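Local structure of methylocystis parvus OBBP MbnE (5ICQ) at residues I114-D119 with L131-H136; D147-F152 with H179-D184; R164-L169 with R191-I196. The protein probably binds the copper-chelating peptide methanobactin in the periplasm, as a solute-binding protein of the family 5 type, for delivery to transport machinery. One frame throughout, in Å; residues are numbered along the deposited sequence.

Contact 1: I114-D119 with L131-H136; sequences IAQSID and LDPRAH
A classic beta bulge in strand 109-120, where Gln116 and Ser117 share His130 as their partner, and an Asx turn made by Asp132 shape the place where Ile114 and Gln116 meet Leu131, Asp132 and Pro133. Ala115 and Leu131 form an antiparallel non-hydrogen-bonded pair, their CA atoms 4.1 Å apart and their side chains diverging. One residue on, Asp132 N donates to Ile114 O over 2.7 Å, a short, nearly straight bond (171° at the hydrogen). The Asp132 side chain turns its CG anti to the backbone N (chi1 -165°), which carries the carboxylate toward the backbone N of Arg134. There Asp132 OD1 takes two donors: Arg134 N at 2.9 Å, closing the Asx turn, and Arg134 NE on its syn lone pair. Arg134 NH2 reaches Asp132 OD2 at 2.7 Å, so the guanidinium grips the carboxylate side-on, one nitrogen to each oxygen, and fixes its rotation. The Gln116 side chain crosses that of Asp132 at about a right angle, amide and carboxylate planes 80° apart, with Gln116 OE1 resting 3.6 Å from Pro133 CD. Away from the carboxylate, Ile114 CG2 packs loosely against Leu131 CD2 and Ala135 CB. The contact lies where strand 126-131 leaves its neighbour, strand 109-120, for the loop leading to helix 145-158; the backbones of Leu99 and Ala115 are hydrogen-bonded, and Ile143 touches Ile114.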
ATOM      1  N   ILE A 114      -1.970 -23.188   6.033  1.00 11.08           N
ATOM      2  CA  ILE A 114      -1.900 -24.488   5.362  1.00  7.90           C
ATOM      3  C   ILE A 114      -0.576 -25.185   5.676  1.00 12.82           C
ATOM      4  O   ILE A 114      -0.529 -26.409   5.857  1.00 12.46           O
ATOM      5  CB  ILE A 114      -2.123 -24.329   3.848  1.00 13.64           C
ATOM      6  CG1 ILE A 114      -3.588 -24.002   3.563  1.00 13.53           C
ATOM      7  CG2 ILE A 114      -1.722 -25.609   3.099  1.00 11.79           C
ATOM      8  CD1 ILE A 114      -3.848 -23.546   2.129  1.00 11.27           C
ATOM      9  N   ALA A 115       0.516 -24.425   5.766  1.00 10.63           N
ATOM     10  CA  ALA A 115       1.767 -24.975   6.281  1.00 10.48           C
ATOM     11  C   ALA A 115       1.754 -24.894   7.803  1.00 13.68           C
ATOM     12  O   ALA A 115       1.614 -23.803   8.368  1.00 11.92           O
ATOM     13  CB  ALA A 115       2.977 -24.220   5.726  1.00 11.44           C
ATOM     14  N   GLN A 116       1.914 -26.043   8.470  1.00 13.26           N
ATOM     15  CA  GLN A 116       1.934 -26.035   9.927  1.00 17.23           C
ATOM     16  C   GLN A 116       3.288 -25.625  10.492  1.00 15.15           C
ATOM     17  O   GLN A 116       3.351 -25.196  11.648  1.00 17.44           O
ATOM     18  CB  GLN A 116       1.514 -27.403  10.486  1.00 19.04           C
ATOM     19  CG  GLN A 116       2.541 -28.499  10.391  1.00 26.78           C
ATOM     20  CD  GLN A 116       2.052 -29.791  11.044  1.00 39.06           C
ATOM     21  OE1 GLN A 116       0.845 -30.031  11.140  1.00 37.67           O
ATOM     22  NE2 GLN A 116       2.984 -30.615  11.505  1.00 38.40           N
ATOM     23  N   SER A 117       4.363 -25.711   9.708  1.00 16.01           N
ATOM     24  CA  SER A 117       5.671 -25.248  10.162  1.00 14.86           C
ATOM     25  C   SER A 117       6.559 -25.056   8.943  1.00 23.48           C
ATOM     26  O   SER A 117       6.205 -25.447   7.826  1.00 19.36           O
ATOM     27  CB  SER A 117       6.308 -26.225  11.163  1.00 19.05           C
ATOM     28  OG  SER A 117       6.719 -27.421  10.519  1.00 19.45           O
ATOM     29  N   ILE A 118       7.727 -24.439   9.179  1.00 18.75           N
ATOM     30  CA  ILE A 118       8.670 -24.145   8.113  0.76 21.45           C
ATOM     31  C   ILE A 118      10.076 -24.530   8.554  1.00 28.38           C
ATOM     32  O   ILE A 118      10.409 -24.552   9.743  1.00 29.44           O
ATOM     33  CB  ILE A 118       8.635 -22.662   7.675  0.76 24.05           C
ATOM     34  CG1 ILE A 118       8.990 -21.738   8.840  0.76 25.80           C
ATOM     35  CG2 ILE A 118       7.270 -22.290   7.104  0.76 25.34           C
ATOM     36  CD1 ILE A 118       9.364 -20.350   8.389  0.76 27.83           C
ATOM     37  N   ASP A 119      10.895 -24.885   7.564  1.00 23.40           N
ATOM     38  CA  ASP A 119      12.326 -25.108   7.742  1.00 27.14           C
ATOM     39  C   ASP A 119      13.048 -24.068   6.904  1.00 25.51           C
ATOM     40  O   ASP A 119      12.940 -24.082   5.677  1.00 23.59           O
ATOM     41  CB  ASP A 119      12.755 -26.506   7.299  1.00 33.80           C
ATOM     42  CG  ASP A 119      12.318 -27.582   8.259  1.00 52.78           C
ATOM     43  OD1 ASP A 119      12.289 -28.758   7.841  1.00 61.11           O
ATOM     44  OD2 ASP A 119      12.006 -27.255   9.424  1.00 61.65           O
ATOM     45  N   LEU A 131       3.292 -29.188   5.283  1.00 14.52           N
ATOM     46  CA  LEU A 131       1.862 -28.943   5.157  1.00 14.16           C
ATOM     47  C   LEU A 131       1.076 -29.608   6.279  1.00 19.46           C
ATOM     48  O   LEU A 131       1.411 -30.709   6.725  1.00 18.89           O
ATOM     49  CB  LEU A 131       1.352 -29.450   3.806  1.00 19.42           C
ATOM     50  CG  LEU A 131       2.139 -28.970   2.587  1.00 18.14           C
ATOM     51  CD1 LEU A 131       1.519 -29.509   1.305  1.00 21.96           C
ATOM     52  CD2 LEU A 131       2.188 -27.461   2.573  1.00 17.82           C
ATOM     53  N   ASP A 132       0.011 -28.943   6.713  1.00 13.30           N
ATOM     54  CA  ASP A 132      -0.855 -29.480   7.765  1.00 13.57           C
ATOM     55  C   ASP A 132      -1.711 -30.600   7.184  1.00 21.44           C
ATOM     56  O   ASP A 132      -2.492 -30.346   6.256  1.00 13.54           O
ATOM     57  CB  ASP A 132      -1.751 -28.379   8.333  1.00 11.03           C
ATOM     58  CG  ASP A 132      -2.414 -28.774   9.652  1.00 18.42           C
ATOM     59  OD1 ASP A 132      -2.831 -29.943   9.797  1.00 19.17           O
ATOM     60  OD2 ASP A 132      -2.500 -27.907  10.548  1.00 18.40           O
ATOM     61  N   PRO A 133      -1.619 -31.832   7.698  1.00 13.66           N
ATOM     62  CA  PRO A 133      -2.425 -32.927   7.135  1.00 15.86           C
ATOM     63  C   PRO A 133      -3.923 -32.748   7.337  1.00 19.66           C
ATOM     64  O   PRO A 133      -4.706 -33.467   6.697  1.00 17.25           O
ATOM     65  CB  PRO A 133      -1.896 -34.168   7.875  1.00 23.39           C
ATOM     66  CG  PRO A 133      -1.352 -33.636   9.160  1.00 27.89           C
ATOM     67  CD  PRO A 133      -0.796 -32.268   8.844  1.00 20.02           C
ATOM     68  N   ARG A 134      -4.347 -31.812   8.189  1.00 14.73           N
ATOM     69  CA  ARG A 134      -5.767 -31.509   8.339  1.00 15.32           C
ATOM     70  C   ARG A 134      -6.325 -30.686   7.181  1.00 13.59           C
ATOM     71  O   ARG A 134      -7.548 -30.617   7.021  1.00 12.55           O
ATOM     72  CB  ARG A 134      -6.006 -30.745   9.646  1.00 22.97           C
ATOM     73  CG  ARG A 134      -5.580 -31.464  10.916  1.00 27.72           C
ATOM     74  CD  ARG A 134      -5.626 -30.512  12.128  1.00 31.14           C
ATOM     75  NE  ARG A 134      -4.432 -29.660  12.210  1.00 30.17           N
ATOM     76  CZ  ARG A 134      -4.184 -28.797  13.193  1.00 34.21           C
ATOM     77  NH1 ARG A 134      -5.040 -28.659  14.201  1.00 37.42           N
ATOM     78  NH2 ARG A 134      -3.070 -28.076  13.176  1.00 29.31           N
ATOM     79  N   ALA A 135      -5.475 -30.052   6.380  1.00 12.20           N
ATOM     80  CA  ALA A 135      -5.952 -29.066   5.415  1.00 12.93           C
ATOM     81  C   ALA A 135      -6.675 -29.729   4.248  1.00 12.92           C
ATOM     82  O   ALA A 135      -6.192 -30.715   3.684  1.00 12.20           O
ATOM     83  CB  ALA A 135      -4.775 -28.239   4.886  1.00 11.41           C
ATOM     84  N   HIS A 136      -7.824 -29.165   3.864  1.00  8.62           N
ATOM     85  CA  HIS A 136      -8.544 -29.659   2.693  1.00  8.06           C
ATOM     86  C   HIS A 136      -9.302 -28.525   2.025  1.00 10.01           C
ATOM     87  O   HIS A 136      -9.633 -27.519   2.658  1.00 11.54           O
ATOM     88  CB  HIS A 136      -9.510 -30.809   3.036  1.00  6.93           C
ATOM     89  CG  HIS A 136     -10.529 -30.487   4.084  1.00  9.32           C
ATOM     90  ND1 HIS A 136     -11.657 -29.731   3.830  1.00  9.65           N
ATOM     91  CD2 HIS A 136     -10.622 -30.873   5.380  1.00 12.84           C
ATOM     92  CE1 HIS A 136     -12.382 -29.641   4.933  1.00  9.93           C
ATOM     93  NE2 HIS A 136     -11.774 -30.324   5.888  1.00 12.12           N
TER

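Contact 2: D147-F152 with H179-D184; sequences DVLFSF and HRVAYD
Val181, the first residue of strand 180-184 to touch helix 145-158, points its side chain at the helix and sets both methyls against it. Val181 CG2 lies 3.7 Å from Val148 CB, while Val181 CG1, also near Val148, meets Leu149 CD2 at 3.9 Å, Leu149 and Val181 running past each other in opposite directions. Two residues along, Tyr183 places its CG beside the backbone N, anti to the carbonyl carbon (chi1 -69°), and the ring reaches out to the helix. Its phenol oxygen comes down among carbon atoms: Tyr183 OH is 3.6 Å from Val148 CG1 and 3.9 Å from Phe152 CB. Tyr183 CE1 stands over one face of the Phe152 ring, offset toward the rim and 3.8 Å from Phe152 CD1. The two rings are oblique, with planes at 59° and centroids 5.3 Å apart. Within the helix, Ser151 OG donates to Asp147 O at 2.9 Å; the same oxygen accepts from Ser151 N on the opposite face of its plane, so it is gripped twice. Ala173 of strand 172-175 and Leu197 of helix 193-198 also pack on Phe152 and Tyr183. The segment axes are 9.5 Å apart at 38°, and the whole is an alpha+beta arrangement: a helix laid through apolar side chains on one face of an antiparallel sheet.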
ATOM      1  N   ASP A 147      -0.640 -29.754  -4.989  1.00 14.51           N
ATOM      2  CA  ASP A 147      -1.396 -28.517  -5.198  1.00 15.87           C
ATOM      3  C   ASP A 147      -0.506 -27.288  -5.083  1.00 11.96           C
ATOM      4  O   ASP A 147      -0.695 -26.312  -5.817  1.00 10.43           O
ATOM      5  CB  ASP A 147      -2.553 -28.400  -4.200  1.00 13.05           C
ATOM      6  CG  ASP A 147      -3.569 -29.507  -4.358  1.00 22.39           C
ATOM      7  OD1 ASP A 147      -4.216 -29.547  -5.424  1.00 16.79           O
ATOM      8  OD2 ASP A 147      -3.717 -30.329  -3.422  1.00 16.77           O
ATOM      9  N   VAL A 148       0.446 -27.301  -4.146  1.00 12.75           N
ATOM     10  CA  VAL A 148       1.333 -26.150  -3.978  1.00 12.19           C
ATOM     11  C   VAL A 148       2.225 -25.979  -5.201  1.00 14.33           C
ATOM     12  O   VAL A 148       2.431 -24.857  -5.679  1.00 13.49           O
ATOM     13  CB  VAL A 148       2.164 -26.294  -2.692  1.00 11.36           C
ATOM     14  CG1 VAL A 148       3.118 -25.095  -2.533  1.00 14.76           C
ATOM     15  CG2 VAL A 148       1.253 -26.424  -1.479  1.00 11.47           C
ATOM     16  N   LEU A 149       2.780 -27.084  -5.719  1.00 13.33           N
ATOM     17  CA  LEU A 149       3.641 -26.994  -6.900  1.00 16.85           C
ATOM     18  C   LEU A 149       2.841 -26.620  -8.142  1.00 13.98           C
ATOM     19  O   LEU A 149       3.332 -25.883  -9.006  1.00 13.60           O
ATOM     20  CB  LEU A 149       4.377 -28.317  -7.117  1.00 18.48           C
ATOM     21  CG  LEU A 149       5.421 -28.687  -6.058  1.00 23.09           C
ATOM     22  CD1 LEU A 149       6.088 -30.015  -6.402  1.00 24.35           C
ATOM     23  CD2 LEU A 149       6.464 -27.585  -5.916  1.00 23.90           C
ATOM     24  N   PHE A 150       1.622 -27.154  -8.268  1.00 11.52           N
ATOM     25  CA  PHE A 150       0.729 -26.743  -9.349  1.00 15.52           C
ATOM     26  C   PHE A 150       0.470 -25.242  -9.307  1.00 20.48           C
ATOM     27  O   PHE A 150       0.493 -24.564 -10.344  1.00 12.81           O
ATOM     28  CB  PHE A 150      -0.583 -27.524  -9.232  1.00 12.61           C
ATOM     29  CG  PHE A 150      -1.748 -26.905  -9.963  1.00 14.60           C
ATOM     30  CD1 PHE A 150      -1.920 -27.122 -11.322  1.00 19.24           C
ATOM     31  CD2 PHE A 150      -2.690 -26.144  -9.286  1.00 15.65           C
ATOM     32  CE1 PHE A 150      -2.995 -26.576 -12.007  1.00 17.91           C
ATOM     33  CE2 PHE A 150      -3.770 -25.581  -9.965  1.00 21.78           C
ATOM     34  CZ  PHE A 150      -3.924 -25.809 -11.336  1.00 17.61           C
ATOM     35  N   SER A 151       0.221 -24.706  -8.107  1.00 10.36           N
ATOM     36  CA  SER A 151      -0.073 -23.283  -7.975  1.00 13.20           C
ATOM     37  C   SER A 151       1.160 -22.443  -8.268  1.00 12.53           C
ATOM     38  O   SER A 151       1.069 -21.406  -8.937  1.00 15.24           O
ATOM     39  CB  SER A 151      -0.598 -22.991  -6.568  1.00 12.33           C
ATOM     40  OG  SER A 151      -1.789 -23.719  -6.300  1.00 13.57           O
ATOM     41  N   PHE A 152       2.313 -22.868  -7.748  1.00 11.86           N
ATOM     42  CA  PHE A 152       3.567 -22.177  -8.027  1.00 15.11           C
ATOM     43  C   PHE A 152       3.837 -22.114  -9.525  1.00 16.13           C
ATOM     44  O   PHE A 152       4.131 -21.044 -10.067  1.00 15.23           O
ATOM     45  CB  PHE A 152       4.711 -22.885  -7.301  1.00 12.39           C
ATOM     46  CG  PHE A 152       6.075 -22.361  -7.657  1.00 16.74           C
ATOM     47  CD1 PHE A 152       6.547 -21.185  -7.093  1.00 19.00           C
ATOM     48  CD2 PHE A 152       6.890 -23.054  -8.543  1.00 16.09           C
ATOM     49  CE1 PHE A 152       7.811 -20.699  -7.417  1.00 22.32           C
ATOM     50  CE2 PHE A 152       8.157 -22.571  -8.870  1.00 20.91           C
ATOM     51  CZ  PHE A 152       8.613 -21.395  -8.302  1.00 20.26           C
ATOM     52  N   HIS A 179       3.655 -34.158   1.810  1.00 20.59           N
ATOM     53  CA  HIS A 179       3.377 -33.157   2.839  1.00 21.18           C
ATOM     54  C   HIS A 179       4.508 -32.155   3.027  1.00 14.73           C
ATOM     55  O   HIS A 179       4.525 -31.440   4.040  1.00 15.65           O
ATOM     56  CB  HIS A 179       3.059 -33.844   4.166  1.00 34.47           C
ATOM     57  CG  HIS A 179       1.797 -34.648   4.130  1.00 45.99           C
ATOM     58  ND1 HIS A 179       1.790 -36.027   4.148  1.00 45.74           N
ATOM     59  CD2 HIS A 179       0.500 -34.265   4.051  1.00 53.86           C
ATOM     60  CE1 HIS A 179       0.544 -36.458   4.095  1.00 55.76           C
ATOM     61  NE2 HIS A 179      -0.259 -35.410   4.034  1.00 58.81           N
ATOM     62  N   ARG A 180       5.456 -32.088   2.095  1.00 13.95           N
ATOM     63  CA  ARG A 180       6.554 -31.137   2.168  1.00 17.15           C
ATOM     64  C   ARG A 180       6.778 -30.511   0.800  1.00 18.81           C
ATOM     65  O   ARG A 180       6.752 -31.209  -0.215  1.00 17.09           O
ATOM     66  CB  ARG A 180       7.849 -31.818   2.638  1.00 21.85           C
ATOM     67  CG  ARG A 180       7.935 -32.076   4.130  1.00 33.82           C
ATOM     68  CD  ARG A 180       9.171 -32.913   4.452  1.00 43.21           C
ATOM     69  NE  ARG A 180       9.428 -33.012   5.884  1.00 55.59           N
ATOM     70  CZ  ARG A 180       8.812 -33.857   6.709  1.00 60.46           C
ATOM     71  NH1 ARG A 180       7.887 -34.686   6.248  1.00 62.57           N
ATOM     72  NH2 ARG A 180       9.121 -33.871   7.999  1.00 59.41           N
ATOM     73  N   VAL A 181       7.001 -29.197   0.777  1.00 16.46           N
ATOM     74  CA  VAL A 181       7.393 -28.470  -0.428  1.00 15.69           C
ATOM     75  C   VAL A 181       8.727 -27.791  -0.143  1.00 23.09           C
ATOM     76  O   VAL A 181       8.815 -26.946   0.758  1.00 17.52           O
ATOM     77  CB  VAL A 181       6.343 -27.428  -0.845  1.00 20.98           C
ATOM     78  CG1 VAL A 181       6.797 -26.708  -2.117  1.00 17.09           C
ATOM     79  CG2 VAL A 181       4.984 -28.085  -1.033  1.00 22.12           C
ATOM     80  N   ALA A 182       9.755 -28.147  -0.917  1.00 21.58           N
ATOM     81  CA  ALA A 182      11.110 -27.630  -0.745  1.00 21.67           C
ATOM     82  C   ALA A 182      11.430 -26.657  -1.872  1.00 21.13           C
ATOM     83  O   ALA A 182      11.365 -27.025  -3.054  1.00 22.44           O
ATOM     84  CB  ALA A 182      12.124 -28.775  -0.724  1.00 23.19           C
ATOM     85  N   TYR A 183      11.776 -25.424  -1.508  1.00 16.97           N
ATOM     86  CA  TYR A 183      12.208 -24.412  -2.467  1.00 14.53           C
ATOM     87  C   TYR A 183      13.714 -24.180  -2.318  1.00 23.64           C
ATOM     88  O   TYR A 183      14.187 -23.840  -1.222  1.00 21.07           O
ATOM     89  CB  TYR A 183      11.460 -23.093  -2.272  1.00 15.69           C
ATOM     90  CG  TYR A 183       9.992 -23.122  -2.637  1.00 19.75           C
ATOM     91  CD1 TYR A 183       9.588 -23.105  -3.965  1.00 21.63           C
ATOM     92  CD2 TYR A 183       9.007 -23.102  -1.653  1.00 19.29           C
ATOM     93  CE1 TYR A 183       8.251 -23.107  -4.306  1.00 20.62           C
ATOM     94  CE2 TYR A 183       7.659 -23.102  -1.988  1.00 16.84           C
ATOM     95  CZ  TYR A 183       7.288 -23.101  -3.314  1.00 19.05           C
ATOM     96  OH  TYR A 183       5.949 -23.103  -3.643  1.00 18.74           O
ATOM     97  N   ASP A 184      14.447 -24.364  -3.422  1.00 23.64           N
ATOM     98  CA  ASP A 184      15.866 -24.046  -3.543  1.00 22.20           C
ATOM     99  C   ASP A 184      16.052 -22.587  -3.942  1.00 16.88           C
ATOM    100  O   ASP A 184      15.700 -22.195  -5.058  1.00 23.17           O
ATOM    101  CB  ASP A 184      16.461 -25.027  -4.553  1.00 26.63           C
ATOM    102  CG  ASP A 184      17.880 -24.671  -5.029  1.00 46.88           C
ATOM    103  OD1 ASP A 184      18.336 -23.534  -4.964  1.00 61.47           O
ATOM    104  OD2 ASP A 184      18.589 -25.610  -5.442  1.00 47.71           O
TER

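Contact 3: R164-L169 with R191-I196; sequences RIAYGL and RELPLI
Leu193 lays its two methyls against segment 164-169, overlapping Ala166 and Leu169. Its CG is anti to the backbone N (chi1 -176°), which sends the fork toward helix 161-168: Leu193 CD1 lies 3.5 Å from Ala166 O and 4.1 Å from Ala166 CB, while Leu193 CD2 meets Leu169 CB at 4.1 Å. Replacing Leu193 by an alanine would probably open a gap beside Ala166 and leave Leu169 CB without this apolar partner. One turn further along helix 193-198, Ile196 takes over. Ile196 CG2 sits 4.2 Å from Ala166 CB and touches Tyr167 CE1 at 3.8 Å, at the edge of the ring and near its plane. This is apolar packing of two short helices, separated in the chain by strands 172-175 and 180-184 of the antiparallel sheet. The small side chain of Ala166 is consistent with their close approach, with the CA atoms of Ala166 and Leu193 6.8 Å apart. A polar link runs alongside: a water lying in the plane of the Tyr167 ring is 2.6 Å from Tyr167 OH and donates to Ile196 O at 2.7 Å. Tyr167 OH also bonds to Gln163 NE2, one turn earlier on its own helix, and the Tyr167 ring meets that of Phe152.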
ATOM      1  N   ARG A 164       5.533 -13.062 -11.101  1.00 21.05           N
ATOM      2  CA  ARG A 164       6.262 -13.888 -12.061  1.00 18.78           C
ATOM      3  C   ARG A 164       7.765 -13.749 -11.872  1.00 22.05           C
ATOM      4  O   ARG A 164       8.500 -14.742 -11.920  1.00 22.20           O
ATOM      5  CB  ARG A 164       5.881 -13.511 -13.492  1.00 22.67           C
ATOM      6  CG  ARG A 164       4.459 -13.819 -13.860  1.00 21.08           C
ATOM      7  CD  ARG A 164       4.255 -13.643 -15.358  1.00 26.16           C
ATOM      8  NE  ARG A 164       2.843 -13.500 -15.686  1.00 28.48           N
ATOM      9  CZ  ARG A 164       2.367 -13.416 -16.920  1.00 34.48           C
ATOM     10  NH1 ARG A 164       3.196 -13.455 -17.956  1.00 26.15           N
ATOM     11  NH2 ARG A 164       1.062 -13.289 -17.117  1.00 36.41           N
ATOM     12  N   ILE A 165       8.242 -12.521 -11.661  1.00 22.19           N
ATOM     13  CA  ILE A 165       9.678 -12.312 -11.509  1.00 23.68           C
ATOM     14  C   ILE A 165      10.181 -12.963 -10.229  1.00 17.17           C
ATOM     15  O   ILE A 165      11.232 -13.617 -10.222  1.00 22.51           O
ATOM     16  CB  ILE A 165      10.009 -10.810 -11.549  1.00 26.81           C
ATOM     17  CG1 ILE A 165       9.654 -10.219 -12.915  1.00 26.02           C
ATOM     18  CG2 ILE A 165      11.482 -10.589 -11.258  1.00 32.54           C
ATOM     19  CD1 ILE A 165       9.935  -8.733 -13.013  1.00 30.39           C
ATOM     20  N   ALA A 166       9.436 -12.808  -9.132  1.00 22.88           N
ATOM     21  CA  ALA A 166       9.857 -13.393  -7.862  1.00 19.74           C
ATOM     22  C   ALA A 166       9.909 -14.914  -7.946  1.00 20.20           C
ATOM     23  O   ALA A 166      10.918 -15.531  -7.593  1.00 18.95           O
ATOM     24  CB  ALA A 166       8.916 -12.946  -6.738  1.00 17.59           C
ATOM     25  N   TYR A 167       8.815 -15.545  -8.395  1.00 20.86           N
ATOM     26  CA  TYR A 167       8.817 -17.003  -8.480  1.00 20.57           C
ATOM     27  C   TYR A 167       9.864 -17.482  -9.474  1.00 17.51           C
ATOM     28  O   TYR A 167      10.424 -18.569  -9.309  1.00 17.45           O
ATOM     29  CB  TYR A 167       7.435 -17.547  -8.869  1.00 16.06           C
ATOM     30  CG  TYR A 167       6.294 -17.237  -7.901  1.00 16.54           C
ATOM     31  CD1 TYR A 167       6.502 -16.514  -6.728  1.00 19.52           C
ATOM     32  CD2 TYR A 167       5.006 -17.674  -8.175  1.00 20.74           C
ATOM     33  CE1 TYR A 167       5.440 -16.223  -5.860  1.00 18.43           C
ATOM     34  CE2 TYR A 167       3.942 -17.388  -7.324  1.00 23.44           C
ATOM     35  CZ  TYR A 167       4.162 -16.661  -6.172  1.00 16.25           C
ATOM     36  OH  TYR A 167       3.088 -16.387  -5.349  1.00 19.26           O
ATOM     37  N   GLY A 168      10.157 -16.671 -10.497  1.00 17.62           N
ATOM     38  CA  GLY A 168      11.195 -17.010 -11.455  1.00 18.62           C
ATOM     39  C   GLY A 168      12.591 -17.059 -10.869  1.00 24.84           C
ATOM     40  O   GLY A 168      13.489 -17.627 -11.492  1.00 22.82           O
ATOM     41  N   LEU A 169      12.797 -16.478  -9.685  1.00 22.92           N
ATOM     42  CA  LEU A 169      14.109 -16.524  -9.052  1.00 22.59           C
ATOM     43  C   LEU A 169      14.386 -17.862  -8.386  1.00 25.62           C
ATOM     44  O   LEU A 169      15.552 -18.179  -8.129  1.00 22.21           O
ATOM     45  CB  LEU A 169      14.241 -15.408  -8.011  1.00 24.24           C
ATOM     46  CG  LEU A 169      14.170 -13.954  -8.475  1.00 23.66           C
ATOM     47  CD1 LEU A 169      14.081 -13.030  -7.271  1.00 24.19           C
ATOM     48  CD2 LEU A 169      15.392 -13.616  -9.312  1.00 22.92           C
ATOM     49  N   ARG A 191      16.105 -11.752   0.553  1.00 21.51           N
ATOM     50  CA  ARG A 191      15.613 -12.166   1.861  1.00 22.47           C
ATOM     51  C   ARG A 191      14.092 -12.092   1.975  1.00 17.65           C
ATOM     52  O   ARG A 191      13.526 -12.675   2.903  1.00 22.14           O
ATOM     53  CB  ARG A 191      16.287 -11.323   2.942  1.00 27.29           C
ATOM     54  CG  ARG A 191      17.799 -11.561   2.988  1.00 30.63           C
ATOM     55  CD  ARG A 191      18.465 -10.904   4.178  1.00 24.98           C
ATOM     56  NE  ARG A 191      17.870 -11.304   5.447  1.00 23.95           N
ATOM     57  CZ  ARG A 191      18.089 -12.469   6.053  1.00 24.19           C
ATOM     58  NH1 ARG A 191      18.885 -13.381   5.502  1.00 26.16           N
ATOM     59  NH2 ARG A 191      17.503 -12.725   7.211  1.00 22.01           N
ATOM     60  N   GLU A 192      13.425 -11.399   1.055  1.00 16.99           N
ATOM     61  CA  GLU A 192      11.971 -11.325   1.040  1.00 16.04           C
ATOM     62  C   GLU A 192      11.333 -12.539   0.365  1.00 19.44           C
ATOM     63  O   GLU A 192      10.175 -12.864   0.656  1.00 16.84           O
ATOM     64  CB  GLU A 192      11.559 -10.038   0.327  1.00 25.21           C
ATOM     65  CG  GLU A 192      10.150  -9.561   0.576  1.00 30.58           C
ATOM     66  CD  GLU A 192       9.826  -8.342  -0.265  1.00 46.59           C
ATOM     67  OE1 GLU A 192      10.751  -7.549  -0.557  1.00 43.89           O
ATOM     68  OE2 GLU A 192       8.648  -8.180  -0.642  1.00 57.28           O
ATOM     69  N   LEU A 193      12.078 -13.237  -0.495  1.00 17.71           N
ATOM     70  CA  LEU A 193      11.481 -14.295  -1.306  1.00 17.62           C
ATOM     71  C   LEU A 193      10.808 -15.409  -0.500  1.00 18.62           C
ATOM     72  O   LEU A 193       9.723 -15.849  -0.917  1.00 17.83           O
ATOM     73  CB  LEU A 193      12.540 -14.865  -2.263  1.00 15.87           C
ATOM     74  CG  LEU A 193      12.071 -15.919  -3.266  1.00 17.82           C
ATOM     75  CD1 LEU A 193      10.919 -15.382  -4.072  1.00 17.73           C
ATOM     76  CD2 LEU A 193      13.226 -16.308  -4.191  1.00 18.98           C
ATOM     77  N   PRO A 194      11.353 -15.897   0.624  1.00 16.77           N
ATOM     78  CA  PRO A 194      10.627 -16.936   1.377  1.00 14.89           C
ATOM     79  C   PRO A 194       9.266 -16.492   1.881  1.00 15.28           C
ATOM     80  O   PRO A 194       8.345 -17.320   1.936  1.00 12.83           O
ATOM     81  CB  PRO A 194      11.573 -17.256   2.541  1.00 19.75           C
ATOM     82  CG  PRO A 194      12.927 -16.909   2.024  1.00 17.98           C
ATOM     83  CD  PRO A 194      12.701 -15.681   1.185  1.00 21.77           C
ATOM     84  N   LEU A 195       9.112 -15.217   2.258  1.00 14.26           N
ATOM     85  CA  LEU A 195       7.814 -14.735   2.722  1.00 12.33           C
ATOM     86  C   LEU A 195       6.844 -14.557   1.560  1.00 12.27           C
ATOM     87  O   LEU A 195       5.641 -14.786   1.714  1.00 11.90           O
ATOM     88  CB  LEU A 195       7.962 -13.414   3.491  1.00 11.85           C
ATOM     89  CG  LEU A 195       8.564 -13.470   4.896  1.00 13.06           C
ATOM     90  CD1 LEU A 195      10.085 -13.559   4.859  1.00 15.71           C
ATOM     91  CD2 LEU A 195       8.112 -12.273   5.710  1.00 14.20           C
ATOM     92  N   ILE A 196       7.350 -14.136   0.397  1.00 10.58           N
ATOM     93  CA  ILE A 196       6.518 -14.068  -0.803  1.00 12.59           C
ATOM     94  C   ILE A 196       6.002 -15.458  -1.171  1.00 10.89           C
ATOM     95  O   ILE A 196       4.826 -15.629  -1.517  1.00 13.60           O
ATOM     96  CB  ILE A 196       7.313 -13.431  -1.958  1.00 17.06           C
ATOM     97  CG1 ILE A 196       7.552 -11.944  -1.687  1.00 22.59           C
ATOM     98  CG2 ILE A 196       6.581 -13.611  -3.290  1.00 14.46           C
ATOM     99  CD1 ILE A 196       8.607 -11.338  -2.569  1.00 25.46           C
TER
HETATM  100  O   HOH W   1       3.180 -14.621  -3.404  1.00 13.16           O

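Overall arrangement
The three contacts lie in one part of the chain, all on the same side of its centre. Contact 1 closes before contact 2 opens, whereas contacts 2 and 3 interleave: helices 145-158 and 161-168 come first, then strand 180-184 and helix 193-198. Contacts 1 and 2, with centres about 12 Å apart, share the antiparallel sheet; Leu131 N probably bonds to His179 O, and Leu131 packs on Val148. Contact 3 lies about 13 Å from contact 2, centre to centre, and joins it where Phe152 CE1 meets Tyr167 CB at 3.5 Å. Contacts 1 and 3 do not touch (centres about 20 Å apart, nearest atoms about 7 Å), so contact 2 links the paired strands of contact 1 to the helix pair of contact 3.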